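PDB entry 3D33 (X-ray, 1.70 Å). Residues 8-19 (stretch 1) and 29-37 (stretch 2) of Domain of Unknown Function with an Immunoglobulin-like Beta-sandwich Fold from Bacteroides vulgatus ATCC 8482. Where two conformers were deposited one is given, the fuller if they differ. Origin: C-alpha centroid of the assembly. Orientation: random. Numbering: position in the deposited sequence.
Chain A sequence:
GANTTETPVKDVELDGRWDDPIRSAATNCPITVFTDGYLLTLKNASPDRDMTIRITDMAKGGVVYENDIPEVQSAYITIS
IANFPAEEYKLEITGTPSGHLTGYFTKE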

ATOM      1  N   PRO A   8     -15.502 -10.431   6.929  1.00 38.82           N
ATOM      2  CA  PRO A   8     -15.103  -9.728   5.706  1.00 36.56           C
ATOM      3  C   PRO A   8     -13.622  -9.386   5.719  1.00 33.83           C
ATOM      4  O   PRO A   8     -12.926  -9.665   6.702  1.00 36.80           O
ATOM      5  CB  PRO A   8     -15.942  -8.440   5.735  1.00 36.05           C
ATOM      6  CG  PRO A   8     -16.944  -8.627   6.859  1.00 40.60           C
ATOM      7  CD  PRO A   8     -16.299  -9.570   7.816  1.00 40.42           C
ATOM      8  N   VAL A   9     -13.145  -8.775   4.642  1.00 30.15           N
ATOM      9  CA  VAL A   9     -11.759  -8.346   4.581  1.00 27.68           C
ATOM     10  C   VAL A   9     -11.614  -7.119   5.469  1.00 24.92           C
ATOM     11  O   VAL A   9     -12.600  -6.484   5.819  1.00 26.28           O
ATOM     12  CB  VAL A   9     -11.298  -8.059   3.126  1.00 25.19           C
ATOM     13  CG1 VAL A   9     -11.337  -9.342   2.308  1.00 29.73           C
ATOM     14  CG2 VAL A   9     -12.137  -6.978   2.464  1.00 23.93           C
ATOM     15  N   LYS A  10     -10.379  -6.816   5.845  1.00 23.56           N
ATOM     16  CA  LYS A  10     -10.067  -5.723   6.739  1.00 22.04           C
ATOM     17  C   LYS A  10      -9.569  -4.525   5.935  1.00 21.40           C
ATOM     18  O   LYS A  10      -8.597  -4.638   5.208  1.00 21.17           O
ATOM     19  CB  LYS A  10      -8.989  -6.169   7.716  1.00 23.78           C
ATOM     20  CG  LYS A  10      -9.407  -7.382   8.591  1.00 33.17           C
ATOM     21  N   ASP A  11     -10.257  -3.398   6.073  1.00 20.82           N
ATOM     22  CA  ASP A  11      -9.859  -2.164   5.418  1.00 20.84           C
ATOM     23  C   ASP A  11      -8.550  -1.661   6.008  1.00 20.10           C
ATOM     24  O   ASP A  11      -8.403  -1.645   7.216  1.00 20.43           O
ATOM     25  CB  ASP A  11     -10.933  -1.109   5.623  1.00 22.53           C
ATOM     26  CG  ASP A  11     -10.654   0.158   4.848  1.00 28.16           C
ATOM     27  OD1 ASP A  11     -10.240   0.066   3.682  1.00 33.52           O
ATOM     28  OD2 ASP A  11     -10.867   1.242   5.409  1.00 40.74           O
ATOM     29  N   VAL A  12      -7.624  -1.231   5.154  1.00 19.58           N
ATOM     30  CA  VAL A  12      -6.438  -0.495   5.596  1.00 19.44           C
ATOM     31  C   VAL A  12      -6.677   0.961   5.187  1.00 21.93           C
ATOM     32  O   VAL A  12      -6.549   1.336   4.017  1.00 19.18           O
ATOM     33  CB  VAL A  12      -5.130  -1.083   5.041  1.00 20.79           C
ATOM     34  CG1 VAL A  12      -3.920  -0.306   5.579  1.00 21.69           C
ATOM     35  CG2 VAL A  12      -5.007  -2.579   5.416  1.00 18.72           C
ATOM     36  N   GLU A  13      -7.086   1.772   6.151  1.00 20.75           N
ATOM     37  CA  GLU A  13      -7.449   3.147   5.873  0.50 22.40           C
ATOM     38  C   GLU A  13      -6.242   3.940   5.400  1.00 22.52           C
ATOM     39  O   GLU A  13      -5.172   3.840   5.977  1.00 22.38           O
ATOM     40  CB  GLU A  13      -8.050   3.813   7.108  0.50 22.24           C
ATOM     41  CG  GLU A  13      -8.348   5.293   6.903  0.50 24.44           C
ATOM     42  CD  GLU A  13      -9.255   5.878   7.963  0.50 26.10           C
ATOM     43  OE1 GLU A  13      -9.289   5.343   9.094  0.50 29.04           O
ATOM     44  OE2 GLU A  13      -9.919   6.892   7.662  0.50 31.05           O
ATOM     45  N   LEU A  14      -6.427   4.743   4.358  1.00 20.66           N
ATOM     46  CA  LEU A  14      -5.344   5.548   3.832  1.00 20.63           C
ATOM     47  C   LEU A  14      -5.629   7.023   4.029  1.00 21.49           C
ATOM     48  O   LEU A  14      -6.750   7.454   3.800  1.00 21.15           O
ATOM     49  CB  LEU A  14      -5.160   5.279   2.341  1.00 20.02           C
ATOM     50  CG  LEU A  14      -4.826   3.835   1.942  1.00 23.87           C
ATOM     51  CD1 LEU A  14      -4.783   3.652   0.418  1.00 22.04           C
ATOM     52  CD2 LEU A  14      -3.512   3.378   2.582  1.00 22.46           C
ATOM     53  N   ASP A  15      -4.600   7.772   4.426  1.00 20.16           N
ATOM     54  CA  ASP A  15      -4.681   9.239   4.568  1.00 21.49           C
ATOM     55  C   ASP A  15      -3.611   9.905   3.720  1.00 21.21           C
ATOM     56  O   ASP A  15      -2.549   9.353   3.512  1.00 20.39           O
ATOM     57  CB  ASP A  15      -4.502   9.625   6.028  1.00 22.07           C
ATOM     58  CG  ASP A  15      -5.652   9.167   6.868  1.00 27.71           C
ATOM     59  OD1 ASP A  15      -6.755   9.723   6.683  1.00 38.44           O
ATOM     60  OD2 ASP A  15      -5.455   8.260   7.699  1.00 38.29           O
ATOM     61  N   GLY A  16      -3.928  11.062   3.156  1.00 19.22           N
ATOM     62  CA  GLY A  16      -2.962  11.796   2.383  1.00 21.49           C
ATOM     63  C   GLY A  16      -3.619  12.599   1.304  1.00 25.31           C
ATOM     64  O   GLY A  16      -4.735  13.107   1.467  1.00 28.92           O
ATOM     65  N   ARG A  17      -2.904  12.736   0.205  1.00 22.36           N
ATOM     66  CA  ARG A  17      -3.312  13.574  -0.890  1.00 25.38           C
ATOM     67  C   ARG A  17      -3.027  12.794  -2.157  1.00 24.59           C
ATOM     68  O   ARG A  17      -1.952  12.247  -2.316  1.00 25.21           O
ATOM     69  CB  ARG A  17      -2.506  14.873  -0.833  1.00 25.02           C
ATOM     70  CG  ARG A  17      -2.858  15.882  -1.830  1.00 31.80           C
ATOM     71  CD  ARG A  17      -2.146  17.173  -1.519  1.00 29.89           C
ATOM     72  NE  ARG A  17      -2.148  18.035  -2.683  1.00 31.19           N
ATOM     73  CZ  ARG A  17      -1.609  19.246  -2.726  1.00 27.57           C
ATOM     74  NH1 ARG A  17      -1.032  19.771  -1.655  1.00 26.15           N
ATOM     75  NH2 ARG A  17      -1.663  19.941  -3.853  1.00 27.77           N
ATOM     76  N   TRP A  18      -3.990  12.737  -3.059  1.00 25.16           N
ATOM     77  CA  TRP A  18      -3.826  12.015  -4.316  1.00 26.36           C
ATOM     78  C   TRP A  18      -4.562  12.872  -5.342  1.00 30.31           C
ATOM     79  O   TRP A  18      -5.706  12.594  -5.680  1.00 30.05           O
ATOM     80  CB  TRP A  18      -4.411  10.591  -4.205  1.00 25.23           C
ATOM     81  CG  TRP A  18      -3.972   9.642  -5.286  1.00 22.80           C
ATOM     82  CD1 TRP A  18      -4.644   9.326  -6.438  1.00 22.55           C
ATOM     83  CD2 TRP A  18      -2.767   8.878  -5.308  1.00 21.72           C
ATOM     84  NE1 TRP A  18      -3.917   8.427  -7.179  1.00 23.24           N
ATOM     85  CE2 TRP A  18      -2.757   8.134  -6.508  1.00 23.07           C
ATOM     86  CE3 TRP A  18      -1.671   8.778  -4.450  1.00 21.75           C
ATOM     87  CZ2 TRP A  18      -1.705   7.279  -6.848  1.00 23.91           C
ATOM     88  CZ3 TRP A  18      -0.640   7.911  -4.779  1.00 25.11           C
ATOM     89  CH2 TRP A  18      -0.651   7.192  -5.973  1.00 25.92           C
ATOM     90  N   ASP A  19      -3.916  13.957  -5.763  1.00 35.17           N
ATOM     91  CA  ASP A  19      -4.555  14.977  -6.615  1.00 37.79           C
ATOM     92  C   ASP A  19      -4.945  14.451  -7.987  1.00 41.19           C
ATOM     93  O   ASP A  19      -4.354  13.488  -8.480  1.00 37.74           O
ATOM     94  CB  ASP A  19      -3.610  16.155  -6.863  1.00 38.17           C
ATOM     95  CG  ASP A  19      -3.421  17.038  -5.647  1.00 41.81           C
ATOM     96  OD1 ASP A  19      -4.298  17.044  -4.747  1.00 43.27           O
ATOM     97  OD2 ASP A  19      -2.379  17.731  -5.618  1.00 46.57           O
ATOM     98  N   CYS A  29     -11.151   9.052  -2.985  1.00 31.73           N
ATOM     99  CA  CYS A  29      -9.808   8.608  -3.358  1.00 28.15           C
ATOM    100  C   CYS A  29      -9.888   7.333  -4.187  1.00 24.50           C
ATOM    101  O   CYS A  29     -10.590   6.392  -3.796  1.00 25.43           O
ATOM    102  CB  CYS A  29      -8.998   8.341  -2.094  1.00 28.88           C
ATOM    103  SG  CYS A  29      -7.314   7.866  -2.379  1.00 27.72           S
ATOM    104  N   PRO A  30      -9.190   7.286  -5.338  1.00 23.12           N
ATOM    105  CA  PRO A  30      -9.230   6.062  -6.148  1.00 22.41           C
ATOM    106  C   PRO A  30      -8.477   4.847  -5.611  1.00 22.65           C
ATOM    107  O   PRO A  30      -8.691   3.728  -6.127  1.00 22.12           O
ATOM    108  CB  PRO A  30      -8.565   6.496  -7.457  1.00 22.97           C
ATOM    109  CG  PRO A  30      -7.632   7.563  -7.076  1.00 24.00           C
ATOM    110  CD  PRO A  30      -8.379   8.328  -5.997  1.00 22.43           C
ATOM    111  N   ILE A  31      -7.596   5.050  -4.625  1.00 21.67           N
ATOM    112  CA  ILE A  31      -6.773   3.976  -4.083  1.00 20.43           C
ATOM    113  C   ILE A  31      -7.410   3.426  -2.806  1.00 21.86           C
ATOM    114  O   ILE A  31      -7.715   4.185  -1.905  1.00 19.20           O
ATOM    115  CB  ILE A  31      -5.343   4.451  -3.722  1.00 22.41           C
ATOM    116  CG1 ILE A  31      -4.710   5.293  -4.850  1.00 26.54           C
ATOM    117  CG2 ILE A  31      -4.478   3.226  -3.346  1.00 20.38           C
ATOM    118  CD1 ILE A  31      -4.448   4.529  -6.078  1.00 24.87           C
ATOM    119  N   THR A  32      -7.632   2.110  -2.754  1.00 20.98           N
ATOM    120  CA  THR A  32      -8.078   1.447  -1.514  1.00 20.04           C
ATOM    121  C   THR A  32      -7.246   0.182  -1.311  1.00 19.56           C
ATOM    122  O   THR A  32      -6.696  -0.391  -2.257  1.00 20.55           O
ATOM    123  CB  THR A  32      -9.570   1.105  -1.571  1.00 24.68           C
ATOM    124  OG1 THR A  32      -9.815   0.264  -2.682  1.00 24.42           O
ATOM    125  CG2 THR A  32     -10.435   2.365  -1.727  1.00 25.34           C
ATOM    126  N   VAL A  33      -7.082  -0.204  -0.054  1.00 18.70           N
ATOM    127  CA  VAL A  33      -6.285  -1.350   0.333  1.00 17.76           C
ATOM    128  C   VAL A  33      -7.081  -2.168   1.374  1.00 18.28           C
ATOM    129  O   VAL A  33      -7.785  -1.592   2.248  1.00 19.75           O
ATOM    130  CB  VAL A  33      -4.927  -0.914   0.913  1.00 19.33           C
ATOM    131  CG1 VAL A  33      -4.198  -2.116   1.502  1.00 18.95           C
ATOM    132  CG2 VAL A  33      -4.087  -0.193  -0.147  1.00 19.32           C
ATOM    133  N   PHE A  34      -7.007  -3.492   1.267  1.00 18.49           N
ATOM    134  CA  PHE A  34      -7.546  -4.405   2.302  1.00 19.22           C
ATOM    135  C   PHE A  34      -6.619  -5.582   2.499  1.00 18.78           C
ATOM    136  O   PHE A  34      -5.795  -5.873   1.631  1.00 20.47           O
ATOM    137  CB  PHE A  34      -8.988  -4.880   2.001  1.00 21.17           C
ATOM    138  CG  PHE A  34      -9.144  -5.614   0.701  1.00 19.58           C
ATOM    139  CD1 PHE A  34      -8.912  -6.967   0.626  1.00 25.49           C
ATOM    140  CD2 PHE A  34      -9.547  -4.944  -0.455  1.00 25.62           C
ATOM    141  CE1 PHE A  34      -9.065  -7.656  -0.581  1.00 25.84           C
ATOM    142  CE2 PHE A  34      -9.714  -5.632  -1.663  1.00 27.27           C
ATOM    143  CZ  PHE A  34      -9.474  -6.979  -1.717  1.00 25.28           C
ATOM    144  N   THR A  35      -6.745  -6.249   3.649  1.00 21.93           N
ATOM    145  CA  THR A  35      -6.047  -7.505   3.890  1.00 24.07           C
ATOM    146  C   THR A  35      -7.082  -8.614   4.162  1.00 29.24           C
ATOM    147  O   THR A  35      -8.136  -8.378   4.767  1.00 26.19           O
ATOM    148  CB  THR A  35      -5.044  -7.397   5.062  1.00 28.67           C
ATOM    149  OG1 THR A  35      -5.771  -7.082   6.268  1.00 31.23           O
ATOM    150  CG2 THR A  35      -4.031  -6.339   4.800  1.00 31.68           C
ATOM    151  N   ASP A  36      -6.793  -9.795   3.630  1.00 30.91           N
ATOM    152  CA  ASP A  36      -7.678 -10.974   3.688  1.00 33.20           C
ATOM    153  C   ASP A  36      -6.735 -12.092   4.038  1.00 31.06           C
ATOM    154  O   ASP A  36      -5.960 -12.559   3.194  1.00 28.58           O
ATOM    155  CB  ASP A  36      -8.356 -11.198   2.326  1.00 33.61           C
ATOM    156  CG  ASP A  36      -9.278 -12.424   2.288  1.00 35.95           C
ATOM    157  OD1 ASP A  36      -9.518 -13.070   3.326  1.00 37.97           O
ATOM    158  OD2 ASP A  36      -9.774 -12.731   1.178  1.00 48.13           O
ATOM    159  N   GLY A  37      -6.763 -12.474   5.311  1.00 33.30           N
ATOM    160  CA  GLY A  37      -5.668 -13.217   5.899  1.00 31.90           C
ATOM    161  C   GLY A  37      -4.381 -12.411   5.708  1.00 32.88           C
ATOM    162  O   GLY A  37      -4.339 -11.219   6.059  1.00 30.21           O
TER
HETATM  163  O   HOH W   1      -8.338   1.571   1.855  1.00 19.29           O

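The two stretches run roughly antiparallel and pair as strands over a short length. Three backbone hydrogen bonds hold them together. Lys10 and Thr35 form a hydrogen-bonded pair in which each residue satisfies the other. Lys10 N donates to Thr35 O at 2.9 Å, with a nearly straight N-H...O angle of 177°. Thr35 N donates back to Lys10 O, also at 2.9 Å and at 157°. Lys10 O has a second neighbour, Phe34 CA at 3.1 Å, a CA-H...O contact typical of antiparallel strands.

Asp11 and Phe34 are the next pair, of the non-hydrogen-bonded kind. Their CA atoms are 4.5 Å apart, and their side chains share one face of the sheet. The third backbone bond follows, from Val12 N to Val33 O at 2.9 Å and 172°.

Beyond this bond a water takes over. Val33 N donates to water 1 at 2.9 Å. The same water lies 2.8 Å from Val12 O and 3.0 Å from Asp11 OD1, and its geometry suits donation to both. It has more acceptors in reach than protons once atoms elsewhere are counted, so these bonds need not all form at once. The water thus links Val33 N to Val12 O where the two backbones have no direct bond. Asp11 OD1 also comes within 3.3 Å of Val33 O, but both atoms are acceptors, so this is proximity without a hydrogen bond.

Farther along, the two chains separate and side chains carry the contact. The CA atoms of Leu14 and Thr32 are 7.3 Å apart. Leu14 CD1 reaches Ile31 CG2 at 3.8 Å and Val33 CG2 at 3.9 Å. Val12 CB packs against Val33 CG1 at 3.8 Å. At the other end, Val9 CB lies 3.6 Å from Phe34 CD1.

The chain turns a corner at Gly16, and Trp18 then meets the start of stretch 2. Ile31 CG1 sits over one face of the indole, 4.0 Å from the centroid of the Trp18 five-membered ring, as a CH-pi contact. Pro30 CG approaches Trp18 CD1 obliquely at 3.5 Å. Cys29 SG accepts a weak hydrogen bond from Ile31 N at 3.6 Å, and also lies 5.4 Å from the centroid of the Trp18 five-membered ring.

Arg17 takes no part in the contact. Its side chain forms a salt bridge with Asp19 within stretch 1, where Arg17 NH2 is 2.9 Å from Asp19 OD2. Arg17 NE also donates to Asp19 OD1, at 3.1 Å.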